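Local coordinates for protein ABC transporter (Thermotoga maritima, PDB 1JI0) that binds ATP and probably hydrolyses it to power the transport of branched-chain amino acids across the membrane, at residues E8-H13 / K60-F65; I25-P30 / G215-E220; E113-D118 / A153-P158. All blocks are in the same frame, centred on the assembly; numbering follows the deposited sequence.

How the contacts relate
Contacts 1 and 2 are neighbours, their centres 11 Å apart, because strands 5-16 and 25-30 adjoin in one antiparallel sheet. Contact 1 pairs two strands within that sheet, whereas contact 2 leads from it to the edge strand 216-222 of the mixed sheet; a backbone bond from Val-9 to Leu-27 and one from Ser-11 N to the Asp-26 carboxylate link them. The centre of contact 3 lies about 30 Å from that of contact 2, on the opposite side of the chain's centre, where helices 114-125 and 142-154 meet. Along the chain, contact 1 closes before contact 3 opens, and contact 2 encloses contact 3. Together they sample the sheets near the ATP and the helical region.

Contact 1: E8-H13 / K60-F65; sequences EVQSLH and KGKIIF
Glu-8 and Ile-64 exchange two backbone hydrogen bonds, Glu-8 N to Ile-64 O at 2.9 Å and Ile-64 N to Glu-8 O at 2.8 Å. Gln-10 and Lys-62 repeat the exchange, while Val-9 and Ile-63 form the non-hydrogen-bonded pair between them. Beyond Gln-10 the register slips by one residue, and His-13 N bonds to Lys-60 O at 3.0 Å. Here Ser-11 and Leu-12 of strand 5-16 form a G1 bulge opposite Ile-25 of strand 25-30, a break in strand 5-16 within the antiparallel sheet characteristic of ABC ATPase domains. Gly-61 sits at the slip with positive phi (89°), where a CB would run into the carbonyl oxygens of Gln-10 and Ser-11. On the face shared by Glu-8, Gln-10, Lys-62 and Ile-64, Gln-10 NE2 reaches Glu-8 OE2 at 3.2 Å, meeting it from above the carboxylate plane. The Gln-10 chain, extended beyond CG, runs alongside Lys-62, and its OE1 touches Lys-62 CD at 3.1 Å. Ile-64 CD1 lies 3.7 Å from Gln-10 CD. An alanine at Gln-10 would probably deprive Glu-8 OE2 of its amide donor and open a gap beside Lys-62 and Ile-64 CD1. Further along, His-13 CB packs on Lys-60 CB at 3.6 Å, while His-13 ND1 is hydrogen-bonded to His-20.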
loop_
_atom_site.group_PDB
_atom_site.type_symbol
_atom_site.label_atom_id
_atom_site.label_comp_id
_atom_site.label_asym_id
_atom_site.label_seq_id
_atom_site.Cartn_x
_atom_site.Cartn_y
_atom_site.Cartn_z
ATOM N N GLU A 8 11.883 -5.449 5.437
ATOM C CA GLU A 8 12.860 -6.097 4.577
ATOM C C GLU A 8 12.397 -7.512 4.265
ATOM O O GLU A 8 12.071 -8.288 5.166
ATOM C CB GLU A 8 14.244 -6.150 5.228
ATOM C CG GLU A 8 15.297 -6.744 4.292
ATOM C CD GLU A 8 16.678 -6.828 4.908
ATOM O OE1 GLU A 8 16.824 -6.486 6.101
ATOM O OE2 GLU A 8 17.619 -7.242 4.196
ATOM N N VAL A 9 12.348 -7.837 2.981
ATOM C CA VAL A 9 11.945 -9.165 2.539
ATOM C C VAL A 9 13.222 -9.815 2.034
ATOM O O VAL A 9 13.930 -9.224 1.227
ATOM C CB VAL A 9 10.902 -9.083 1.381
ATOM C CG1 VAL A 9 10.573 -10.479 0.861
ATOM C CG2 VAL A 9 9.631 -8.402 1.871
ATOM N N GLN A 10 13.539 -11.011 2.526
ATOM C CA GLN A 10 14.751 -11.696 2.086
ATOM C C GLN A 10 14.428 -13.019 1.401
ATOM O O GLN A 10 13.734 -13.859 1.971
ATOM C CB GLN A 10 15.682 -11.970 3.273
ATOM C CG GLN A 10 15.946 -10.769 4.164
ATOM C CD GLN A 10 16.956 -11.072 5.256
ATOM O OE1 GLN A 10 16.946 -12.155 5.849
ATOM N NE2 GLN A 10 17.829 -10.111 5.536
ATOM N N SER A 11 14.937 -13.190 0.183
ATOM C CA SER A 11 14.739 -14.408 -0.603
ATOM C C SER A 11 13.378 -15.057 -0.365
ATOM O O SER A 11 13.295 -16.247 -0.059
ATOM C CB SER A 11 15.849 -15.415 -0.281
ATOM O OG SER A 11 17.132 -14.842 -0.497
ATOM N N LEU A 12 12.319 -14.266 -0.506
ATOM C CA LEU A 12 10.959 -14.737 -0.291
ATOM C C LEU A 12 10.475 -15.667 -1.393
ATOM O O LEU A 12 10.636 -15.380 -2.578
ATOM C CB LEU A 12 9.998 -13.550 -0.185
ATOM C CG LEU A 12 8.494 -13.859 -0.162
ATOM C CD1 LEU A 12 8.150 -14.688 1.061
ATOM C CD2 LEU A 12 7.695 -12.564 -0.172
ATOM N N HIS A 13 9.886 -16.787 -0.979
ATOM C CA HIS A 13 9.326 -17.775 -1.898
ATOM C C HIS A 13 7.896 -18.024 -1.466
ATOM O O HIS A 13 7.626 -18.213 -0.282
ATOM C CB HIS A 13 10.108 -19.092 -1.842
ATOM C CG HIS A 13 11.300 -19.122 -2.742
ATOM N ND1 HIS A 13 11.219 -19.483 -4.070
ATOM C CD2 HIS A 13 12.591 -18.782 -2.523
ATOM C CE1 HIS A 13 12.410 -19.363 -4.630
ATOM N NE2 HIS A 13 13.261 -18.938 -3.712
ATOM N N LYS A 60 9.662 -20.137 2.022
ATOM C CA LYS A 60 11.085 -19.897 2.174
ATOM C C LYS A 60 11.365 -18.402 2.284
ATOM O O LYS A 60 10.601 -17.587 1.773
ATOM C CB LYS A 60 11.826 -20.497 0.978
ATOM C CG LYS A 60 13.020 -21.356 1.350
ATOM C CD LYS A 60 13.443 -22.252 0.187
ATOM C CE LYS A 60 12.332 -23.230 -0.195
ATOM N NZ LYS A 60 11.965 -24.135 0.935
ATOM N N GLY A 61 12.457 -18.057 2.962
ATOM C CA GLY A 61 12.824 -16.661 3.137
ATOM C C GLY A 61 12.201 -16.033 4.369
ATOM O O GLY A 61 11.469 -16.692 5.111
ATOM N N LYS A 62 12.488 -14.757 4.603
ATOM C CA LYS A 62 11.917 -14.086 5.758
ATOM C C LYS A 62 11.474 -12.658 5.496
ATOM O O LYS A 62 11.949 -11.989 4.581
ATOM C CB LYS A 62 12.888 -14.104 6.941
ATOM C CG LYS A 62 14.191 -13.389 6.702
ATOM C CD LYS A 62 15.036 -13.352 7.976
ATOM C CE LYS A 62 15.348 -14.755 8.488
ATOM N NZ LYS A 62 16.288 -14.722 9.654
ATOM N N ILE A 63 10.539 -12.220 6.325
ATOM C CA ILE A 63 9.972 -10.888 6.257
ATOM C C ILE A 63 10.314 -10.282 7.605
ATOM O O ILE A 63 9.943 -10.816 8.652
ATOM C CB ILE A 63 8.442 -10.958 6.065
ATOM C CG1 ILE A 63 8.132 -11.766 4.797
ATOM C CG2 ILE A 63 7.858 -9.557 5.949
ATOM C CD1 ILE A 63 6.653 -11.858 4.449
ATOM N N ILE A 64 11.050 -9.179 7.571
ATOM C CA ILE A 64 11.490 -8.510 8.781
ATOM C C ILE A 64 10.863 -7.126 8.903
ATOM O O ILE A 64 11.034 -6.288 8.027
ATOM C CB ILE A 64 13.032 -8.390 8.772
ATOM C CG1 ILE A 64 13.648 -9.765 8.496
ATOM C CG2 ILE A 64 13.527 -7.856 10.111
ATOM C CD1 ILE A 64 15.132 -9.729 8.190
ATOM N N PHE A 65 10.122 -6.910 9.987
ATOM C CA PHE A 65 9.462 -5.638 10.260
ATOM C C PHE A 65 10.226 -4.973 11.399
ATOM O O PHE A 65 10.325 -5.536 12.494
ATOM C CB PHE A 65 8.011 -5.876 10.676
ATOM C CG PHE A 65 7.272 -4.624 11.035
ATOM C CD1 PHE A 65 7.101 -3.608 10.102
ATOM C CD2 PHE A 65 6.720 -4.468 12.302
ATOM C CE1 PHE A 65 6.390 -2.454 10.426
ATOM C CE2 PHE A 65 6.006 -3.315 12.634
ATOM C CZ PHE A 65 5.840 -2.307 11.692
#

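Contact 2: I25-P30 / G215-E220; sequences IDLKVP and GQIVLE
The seam between the two beta sheets of an ABC ATPase domain is where Ile-25 and Leu-27, on strand 25-30 of the antiparallel sheet, meet Ile-217 on strand 216-222, the edge of the mixed sheet. The strands do not pair: their local axes approach to 6.9 Å and run at 66° to each other, so side chains make the junction. Ile-217 carries it with two atoms. Its CG1 rests 3.8 Å from Ile-25 CG2, and its CD1 lies 4.2 Å from Leu-27 CD2; each of these two side chains crosses Ile-217 at about a right angle. Ile-25 holds CG1 between its backbone N and carbonyl carbon (chi1 60°), the crowded position, with CG2 anti to the carbonyl carbon, and it is this CG2 branch that touches the other strand. The same methyl approaches Gly-215 O at 3.4 Å, just where the loop enters the strand. Around this patch Leu-212 and Leu-37 pack on Ile-217, and Tyr-210 on Leu-27, which ties the contact to the mixed sheet behind it.

Between the exposed residues Asp-26 and Glu-220 one water spans the two segments, donating to Asp-26 O at 2.9 Å and to Glu-220 OE1 at 2.6 Å. Glu-220 OE2 has its own partner in the hydroxyl of Tyr-208, so both carboxylate oxygens are engaged.

Gly-215, with positive phi (72°), joins by backbone bonding both Lys-23, at the end of strand 19-23, and Ala-43, which binds ATP, and so lies near the bound nucleotide. An antiparallel beta subdomain packed beside the P-loop sheet is characteristic of ABC nucleotide-binding domains.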
loop_
_atom_site.group_PDB
_atom_site.type_symbol
_atom_site.label_atom_id
_atom_site.label_comp_id
_atom_site.label_asym_id
_atom_site.label_seq_id
_atom_site.Cartn_x
_atom_site.Cartn_y
_atom_site.Cartn_z
ATOM N N ILE A 25 12.412 -13.309 -3.902
ATOM C CA ILE A 25 12.642 -11.885 -4.108
ATOM C C ILE A 25 13.177 -11.209 -2.848
ATOM O O ILE A 25 12.973 -11.703 -1.737
ATOM C CB ILE A 25 11.342 -11.167 -4.524
ATOM C CG1 ILE A 25 10.292 -11.331 -3.423
ATOM C CG2 ILE A 25 10.837 -11.726 -5.865
ATOM C CD1 ILE A 25 9.101 -10.439 -3.591
ATOM N N ASP A 26 13.869 -10.085 -3.041
ATOM C CA ASP A 26 14.421 -9.291 -1.938
ATOM C C ASP A 26 13.889 -7.867 -2.108
ATOM O O ASP A 26 13.851 -7.356 -3.223
ATOM C CB ASP A 26 15.949 -9.250 -2.001
ATOM C CG ASP A 26 16.580 -10.632 -1.944
ATOM O OD1 ASP A 26 16.446 -11.322 -0.910
ATOM O OD2 ASP A 26 17.214 -11.024 -2.948
ATOM N N LEU A 27 13.480 -7.237 -1.014
ATOM C CA LEU A 27 12.967 -5.868 -1.056
ATOM C C LEU A 27 13.253 -5.180 0.260
ATOM O O LEU A 27 13.308 -5.828 1.298
ATOM C CB LEU A 27 11.446 -5.829 -1.202
ATOM C CG LEU A 27 10.620 -6.604 -2.212
ATOM C CD1 LEU A 27 9.163 -6.571 -1.737
ATOM C CD2 LEU A 27 10.764 -5.998 -3.594
ATOM N N LYS A 28 13.399 -3.860 0.215
ATOM C CA LYS A 28 13.609 -3.070 1.421
ATOM C C LYS A 28 12.754 -1.827 1.292
ATOM O O LYS A 28 12.664 -1.242 0.214
ATOM C CB LYS A 28 15.079 -2.678 1.578
ATOM C CG LYS A 28 15.983 -3.844 1.918
ATOM C CD LYS A 28 17.379 -3.363 2.281
ATOM C CE LYS A 28 18.324 -4.531 2.482
ATOM N NZ LYS A 28 19.712 -4.048 2.738
ATOM N N VAL A 29 12.091 -1.446 2.376
ATOM C CA VAL A 29 11.260 -0.242 2.373
ATOM C C VAL A 29 11.821 0.645 3.487
ATOM O O VAL A 29 11.538 0.425 4.663
ATOM C CB VAL A 29 9.777 -0.580 2.668
ATOM C CG1 VAL A 29 8.922 0.664 2.508
ATOM C CG2 VAL A 29 9.293 -1.692 1.717
ATOM N N PRO A 30 12.651 1.644 3.123
ATOM C CA PRO A 30 13.259 2.557 4.102
ATOM C C PRO A 30 12.247 3.474 4.778
ATOM O O PRO A 30 11.251 3.876 4.169
ATOM C CB PRO A 30 14.276 3.352 3.266
ATOM C CG PRO A 30 14.573 2.421 2.083
ATOM C CD PRO A 30 13.192 1.890 1.774
ATOM N N GLY A 215 7.001 -13.517 -10.748
ATOM C CA GLY A 215 7.570 -13.869 -9.461
ATOM C C GLY A 215 9.012 -13.503 -9.150
ATOM O O GLY A 215 9.527 -13.910 -8.114
ATOM N N GLN A 216 9.673 -12.755 -10.024
ATOM C CA GLN A 216 11.054 -12.357 -9.771
ATOM C C GLN A 216 11.295 -10.871 -10.062
ATOM O O GLN A 216 10.663 -10.292 -10.945
ATOM C CB GLN A 216 12.018 -13.183 -10.624
ATOM C CG GLN A 216 11.918 -14.686 -10.439
ATOM C CD GLN A 216 13.134 -15.406 -10.997
ATOM O OE1 GLN A 216 14.215 -15.360 -10.414
ATOM N NE2 GLN A 216 12.966 -16.062 -12.139
ATOM N N ILE A 217 12.217 -10.259 -9.319
ATOM C CA ILE A 217 12.545 -8.853 -9.533
ATOM C C ILE A 217 13.592 -8.810 -10.644
ATOM O O ILE A 217 14.672 -9.372 -10.496
ATOM C CB ILE A 217 13.137 -8.203 -8.255
ATOM C CG1 ILE A 217 12.171 -8.373 -7.081
ATOM C CG2 ILE A 217 13.395 -6.718 -8.493
ATOM C CD1 ILE A 217 10.791 -7.825 -7.328
ATOM N N VAL A 218 13.278 -8.161 -11.760
ATOM C CA VAL A 218 14.226 -8.091 -12.863
ATOM C C VAL A 218 15.001 -6.779 -12.866
ATOM O O VAL A 218 16.022 -6.653 -13.537
ATOM C CB VAL A 218 13.509 -8.261 -14.223
ATOM C CG1 VAL A 218 12.839 -9.625 -14.278
ATOM C CG2 VAL A 218 12.467 -7.169 -14.413
ATOM N N LEU A 219 14.513 -5.806 -12.103
ATOM C CA LEU A 219 15.149 -4.501 -12.040
ATOM C C LEU A 219 14.643 -3.741 -10.825
ATOM O O LEU A 219 13.481 -3.881 -10.437
ATOM C CB LEU A 219 14.816 -3.712 -13.310
ATOM C CG LEU A 219 15.447 -2.336 -13.531
ATOM C CD1 LEU A 219 16.949 -2.467 -13.615
ATOM C CD2 LEU A 219 14.908 -1.734 -14.822
ATOM N N GLU A 220 15.515 -2.943 -10.222
ATOM C CA GLU A 220 15.123 -2.137 -9.077
ATOM C C GLU A 220 15.999 -0.895 -9.092
ATOM O O GLU A 220 17.033 -0.868 -9.769
ATOM C CB GLU A 220 15.313 -2.909 -7.764
ATOM C CG GLU A 220 16.755 -3.238 -7.439
ATOM C CD GLU A 220 16.931 -3.836 -6.059
ATOM O OE1 GLU A 220 16.759 -5.066 -5.905
ATOM O OE2 GLU A 220 17.231 -3.072 -5.120
HETATM O O HOH W 1 15.343 -7.215 -5.673
#

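Contact 3: E113-D118 / A153-P158; sequences EGIKRD and ALMSRP
Asp-118 carries its CG anti to the carbonyl carbon (chi1 -69°), beside its backbone N, and in Arg-157, whose CG is anti to the backbone N, a bend at chi3 (-73°) sets NE where the guanidinium beyond it reaches Asp-118. They lie in the helical region of the ABC ATPase fold: Asp-118 on helix 114-125, and Arg-157 just after helix 142-154, whose beginning falls in the LSGGE signature sequence of the family. Helix 142-154 is followed by a type I turn from Leu-154 to Arg-157, and Arg-157, with positive phi, is where the chain leaves helical geometry on its way to strand 160-164. Ser-156, inside the turn, bonds back through OG to Ala-153 O of the helix at 2.8 Å, an oxygen that also accepts from Ser-156 N.

The salt bridge rests on one nitrogen. Arg-157 NH2 gives a hydrogen bond to Asp-118 OD1 at 2.9 Å, met on the syn side and within the plane of the guanidinium. OD2 of the same carboxylate also lies close to NH2, but that bond is weak and doubtfully short. The carboxylate and guanidinium planes are 81° apart, so the ion pair is not of the coplanar, two-pronged kind. A water donates to Asp-118 OD1 at 3.0 Å and weakly accepts from Arg-157 NE, bridging the pair a second way. OD2 is also salt-bridged to Arg-109; shared between two arginines, the carboxylate would probably ease the repulsion between their charges.

Beside this polar part, Met-155, present as selenomethionine, folds back through bends at chi2 and chi3. Its SE lies 4.0 Å from Asp-118 CB, and its CE ends 3.6 Å from Ile-115 CG1 and 3.7 Å from Ile-115 O.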
loop_
_atom_site.group_PDB
_atom_site.type_symbol
_atom_site.label_atom_id
_atom_site.label_comp_id
_atom_site.label_asym_id
_atom_site.label_seq_id
_atom_site.Cartn_x
_atom_site.Cartn_y
_atom_site.Cartn_z
ATOM N N GLU A 113 -5.942 13.697 21.753
ATOM C CA GLU A 113 -5.711 14.784 20.809
ATOM C C GLU A 113 -5.306 14.226 19.446
ATOM O O GLU A 113 -5.827 14.650 18.412
ATOM C CB GLU A 113 -4.619 15.721 21.331
ATOM C CG GLU A 113 -5.061 16.586 22.496
ATOM C CD GLU A 113 -6.211 17.501 22.126
ATOM O OE1 GLU A 113 -6.015 18.384 21.263
ATOM O OE2 GLU A 113 -7.313 17.330 22.692
ATOM N N GLY A 114 -4.376 13.273 19.456
ATOM C CA GLY A 114 -3.919 12.663 18.220
ATOM C C GLY A 114 -5.076 12.288 17.312
ATOM O O GLY A 114 -5.173 12.767 16.182
ATOM N N ILE A 115 -5.960 11.434 17.811
ATOM C CA ILE A 115 -7.116 11.001 17.043
ATOM C C ILE A 115 -7.872 12.209 16.511
ATOM O O ILE A 115 -8.431 12.167 15.416
ATOM C CB ILE A 115 -8.071 10.137 17.899
ATOM C CG1 ILE A 115 -9.150 9.522 17.010
ATOM C CG2 ILE A 115 -8.730 10.984 18.973
ATOM C CD1 ILE A 115 -10.075 8.589 17.743
ATOM N N LYS A 116 -7.880 13.285 17.290
ATOM C CA LYS A 116 -8.568 14.507 16.888
ATOM C C LYS A 116 -7.863 15.148 15.700
ATOM O O LYS A 116 -8.476 15.426 14.663
ATOM C CB LYS A 116 -8.607 15.511 18.044
ATOM C CG LYS A 116 -9.507 15.112 19.202
ATOM C CD LYS A 116 -9.744 16.297 20.139
ATOM C CE LYS A 116 -10.831 15.991 21.162
ATOM N NZ LYS A 116 -11.153 17.183 21.997
ATOM N N ARG A 117 -6.568 15.385 15.869
ATOM C CA ARG A 117 -5.750 15.998 14.833
ATOM C C ARG A 117 -5.732 15.156 13.560
ATOM O O ARG A 117 -5.821 15.695 12.455
ATOM C CB ARG A 117 -4.335 16.209 15.375
ATOM C CG ARG A 117 -4.333 17.128 16.586
ATOM C CD ARG A 117 -3.080 17.023 17.431
ATOM N NE ARG A 117 -3.167 17.916 18.585
ATOM C CZ ARG A 117 -2.268 17.977 19.563
ATOM N NH1 ARG A 117 -1.200 17.190 19.536
ATOM N NH2 ARG A 117 -2.433 18.828 20.567
ATOM N N ASP A 118 -5.637 13.836 13.714
ATOM C CA ASP A 118 -5.617 12.939 12.563
ATOM C C ASP A 118 -6.927 12.977 11.789
ATOM O O ASP A 118 -6.927 12.953 10.558
ATOM C CB ASP A 118 -5.333 11.498 12.995
ATOM C CG ASP A 118 -3.917 11.306 13.484
ATOM O OD1 ASP A 118 -3.031 12.090 13.079
ATOM O OD2 ASP A 118 -3.683 10.357 14.262
ATOM N N ALA A 153 -7.386 3.411 7.104
ATOM C CA ALA A 153 -6.059 2.910 7.419
ATOM C C ALA A 153 -5.245 3.987 8.134
ATOM O O ALA A 153 -4.512 3.703 9.083
ATOM C CB ALA A 153 -5.350 2.469 6.132
ATOM N N LEU A 154 -5.384 5.229 7.689
ATOM C CA LEU A 154 -4.639 6.325 8.300
ATOM C C LEU A 154 -5.002 6.537 9.764
ATOM O O LEU A 154 -4.132 6.811 10.586
ATOM C CB LEU A 154 -4.868 7.626 7.525
ATOM C CG LEU A 154 -4.146 7.773 6.183
ATOM C CD1 LEU A 154 -4.466 9.135 5.576
ATOM C CD2 LEU A 154 -2.656 7.632 6.397
HETATM N N MSE A 155 -6.285 6.408 10.094
HETATM C CA MSE A 155 -6.727 6.600 11.473
HETATM C C MSE A 155 -6.069 5.642 12.466
HETATM O O MSE A 155 -6.162 5.839 13.673
HETATM C CB MSE A 155 -8.251 6.478 11.564
HETATM C CG MSE A 155 -9.007 7.643 10.939
HETATM SE SE MSE A 155 -8.468 9.371 11.655
HETATM C CE MSE A 155 -8.435 8.944 13.536
ATOM N N SER A 156 -5.408 4.602 11.965
ATOM C CA SER A 156 -4.743 3.652 12.847
ATOM C C SER A 156 -3.284 4.054 13.021
ATOM O O SER A 156 -2.536 3.391 13.731
ATOM C CB SER A 156 -4.819 2.232 12.275
ATOM O OG SER A 156 -3.872 2.042 11.239
ATOM N N ARG A 157 -2.889 5.141 12.364
ATOM C CA ARG A 157 -1.515 5.638 12.443
ATOM C C ARG A 157 -0.525 4.496 12.165
ATOM O O ARG A 157 0.307 4.136 13.010
ATOM C CB ARG A 157 -1.282 6.255 13.826
ATOM C CG ARG A 157 0.054 6.953 13.996
ATOM C CD ARG A 157 0.038 7.910 15.186
ATOM N NE ARG A 157 -0.737 9.119 14.909
ATOM C CZ ARG A 157 -0.916 10.109 15.779
ATOM N NH1 ARG A 157 -0.377 10.037 16.990
ATOM N NH2 ARG A 157 -1.622 11.180 15.439
ATOM N N PRO A 158 -0.585 3.937 10.947
ATOM C CA PRO A 158 0.254 2.828 10.474
ATOM C C PRO A 158 1.752 3.080 10.564
ATOM O O PRO A 158 2.215 4.199 10.353
ATOM C CB PRO A 158 -0.186 2.648 9.016
ATOM C CG PRO A 158 -1.510 3.371 8.926
ATOM C CD PRO A 158 -1.318 4.541 9.823
HETATM O O HOH W 2 -0.506 10.597 12.762
#